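Local coordinates for 1,4-dihydroxy-2-naphthoyl-CoA hydrolase (Synechocystis sp., PDB 4K00), which hydrolyses the thioester of 1,4-dihydroxy-2-naphthoyl-CoA to release 1,4-dihydroxy-2-naphthoate and CoA in phylloquinone biosynthesis, at residues Ala70-His73 with Cys74-Leu78. Numbering follows the deposited sequence.
Sequences APAH and CGDRL
His73 and Asp76, the first and last residues of a type II beta turn, grip each other twice, and the pair illustrates how a carboxylate can staple a reversal shut. The backbone N of Asp76 donates to His73 O at 3.1 Å, the i to i+3 bond characteristic of such turns. The Asp76 side chain reaches back to the opening residue, where His73 N gives its hydrogen to Asp76 OD2 at 2.8 Å. That bond is nearly straight (168°), although the donor meets the oxygen from above the carboxylate plane. A first torsion that sets CG anti to the carbonyl carbon of Asp76 and beside its backbone N (chi1 -73°) turns the carboxylate back to His73 N.

The same oxygen also accepts from a water, 2.7 Å from Asp76 OD2, which lies in the plane of the imidazole at its edge and hydrogen-bonds to His73 ND1. Ring and carboxylate run side by side but stand 77° apart, joined through this water. With a further bond from Gln100 NE2, OD2 is held by the turn, a bound water and strand 91-100, which would be expected to stabilise its negative charge.

Gly75 supplies the positive phi of the third turn position, where a CB would press against the preceding carbonyl oxygen. Ala72 CB lies 3.6 Å from Asp76 OD2 and, more loosely, near Leu78 CD2.

In this hotdog-fold enzyme the turn leads from the loop after strand 57-68 into strand 77-86. The His73 side chain lies about 9 Å from that of Asp19, the predicted active-site residue, while Cys74 packs on Gln49 of a second subunit. Leu78 touches Ile98 of strand 91-100; both buried side chains rest on Leu107 of strand 106-118, Ala72 also on Phe29 and Leu78 on Met32 of helix 26-43.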
ATOM      1  N   ALA A  70       2.615   4.471  21.067  1.00 19.92           N
ATOM      2  CA  ALA A  70       1.742   3.367  21.447  1.00 21.33           C
ATOM      3  C   ALA A  70       1.025   2.830  20.210  1.00 21.63           C
ATOM      4  O   ALA A  70       0.789   3.580  19.262  1.00 21.35           O
ATOM      5  CB  ALA A  70       0.736   3.836  22.481  1.00 21.49           C
ATOM      6  N   PRO A  71       0.690   1.529  20.209  1.00 21.71           N
ATOM      7  CA  PRO A  71       0.129   0.887  19.013  1.00 20.63           C
ATOM      8  C   PRO A  71      -1.363   1.119  18.864  1.00 22.37           C
ATOM      9  O   PRO A  71      -2.031   1.509  19.825  1.00 19.71           O
ATOM     10  CB  PRO A  71       0.422  -0.596  19.245  1.00 21.77           C
ATOM     11  CG  PRO A  71       0.400  -0.741  20.738  1.00 24.84           C
ATOM     12  CD  PRO A  71       0.948   0.555  21.286  1.00 23.62           C
ATOM     13  N   ALA A  72      -1.871   0.899  17.657  1.00 20.16           N
ATOM     14  CA  ALA A  72      -3.300   0.795  17.422  1.00 19.03           C
ATOM     15  C   ALA A  72      -3.630  -0.531  16.750  1.00 19.64           C
ATOM     16  O   ALA A  72      -2.743  -1.230  16.264  1.00 19.74           O
ATOM     17  CB  ALA A  72      -3.775   1.962  16.567  1.00 18.09           C
ATOM     18  N   HIS A  73      -4.911  -0.880  16.747  1.00 19.20           N
ATOM     19  CA  HIS A  73      -5.371  -2.166  16.240  1.00 21.06           C
ATOM     20  C   HIS A  73      -6.509  -1.966  15.249  1.00 18.85           C
ATOM     21  O   HIS A  73      -7.128  -0.902  15.196  1.00 19.62           O
ATOM     22  CB  HIS A  73      -5.835  -3.069  17.392  1.00 23.55           C
ATOM     23  CG  HIS A  73      -4.794  -3.297  18.438  1.00 28.47           C
ATOM     24  ND1 HIS A  73      -4.581  -2.420  19.481  1.00 31.24           N
ATOM     25  CD2 HIS A  73      -3.913  -4.311  18.614  1.00 33.48           C
ATOM     26  CE1 HIS A  73      -3.601  -2.875  20.241  1.00 32.52           C
ATOM     27  NE2 HIS A  73      -3.178  -4.019  19.737  1.00 28.89           N
ATOM     28  N   CYS A  74      -6.762  -3.011  14.461  1.00 20.28           N
ATOM     29  CA  CYS A  74      -7.865  -3.059  13.510  1.00 19.67           C
ATOM     30  C   CYS A  74      -9.185  -2.677  14.148  1.00 20.70           C
ATOM     31  O   CYS A  74      -9.562  -3.205  15.197  1.00 19.80           O
ATOM     32  CB  CYS A  74      -7.978  -4.485  12.957  1.00 22.05           C
ATOM     33  SG  CYS A  74      -9.090  -4.636  11.561  1.00 22.76           S
ATOM     34  N   GLY A  75      -9.903  -1.764  13.506  1.00 20.61           N
ATOM     35  CA  GLY A  75     -11.192  -1.349  14.020  1.00 22.50           C
ATOM     36  C   GLY A  75     -11.137  -0.115  14.902  1.00 23.43           C
ATOM     37  O   GLY A  75     -12.169   0.470  15.184  1.00 20.30           O
ATOM     38  N   ASP A  76      -9.947   0.288  15.346  1.00 21.91           N
ATOM     39  CA  ASP A  76      -9.836   1.485  16.184  1.00 20.85           C
ATOM     40  C   ASP A  76     -10.291   2.697  15.385  1.00 24.34           C
ATOM     41  O   ASP A  76     -10.114   2.758  14.165  1.00 22.81           O
ATOM     42  CB  ASP A  76      -8.395   1.704  16.657  1.00 19.81           C
ATOM     43  CG  ASP A  76      -7.966   0.723  17.730  1.00 21.50           C
ATOM     44  OD1 ASP A  76      -8.814  -0.063  18.208  1.00 23.45           O
ATOM     45  OD2 ASP A  76      -6.775   0.749  18.105  1.00 21.48           O
ATOM     46  N   ARG A  77     -10.859   3.673  16.077  1.00 23.80           N
ATOM     47  CA  ARG A  77     -11.154   4.955  15.466  1.00 24.15           C
ATOM     48  C   ARG A  77     -10.173   5.998  15.989  1.00 23.87           C
ATOM     49  O   ARG A  77     -10.059   6.211  17.198  1.00 26.38           O
ATOM     50  CB  ARG A  77     -12.587   5.369  15.771  1.00 30.90           C
ATOM     51  CG  ARG A  77     -13.064   6.548  14.938  1.00 43.72           C
ATOM     52  CD  ARG A  77     -14.575   6.712  15.027  1.00 57.92           C
ATOM     53  NE  ARG A  77     -15.026   6.819  16.411  1.00 68.89           N
ATOM     54  CZ  ARG A  77     -15.031   7.953  17.109  1.00 69.77           C
ATOM     55  NH1 ARG A  77     -14.611   9.082  16.547  1.00 64.71           N
ATOM     56  NH2 ARG A  77     -15.453   7.956  18.366  1.00 71.31           N
ATOM     57  N   LEU A  78      -9.456   6.625  15.069  1.00 19.18           N
ATOM     58  CA  LEU A  78      -8.348   7.516  15.412  1.00 19.45           C
ATOM     59  C   LEU A  78      -8.681   8.943  14.990  1.00 21.72           C
ATOM     60  O   LEU A  78      -9.497   9.162  14.091  1.00 19.85           O
ATOM     61  CB  LEU A  78      -7.067   7.063  14.722  1.00 19.20           C
ATOM     62  CG  LEU A  78      -6.677   5.593  14.866  1.00 18.39           C
ATOM     63  CD1 LEU A  78      -5.347   5.366  14.182  1.00 17.34           C
ATOM     64  CD2 LEU A  78      -6.615   5.175  16.327  1.00 21.42           C
TER
HETATM   65  O   HOH W   1      -6.108  -0.388  20.419  1.00 27.23           O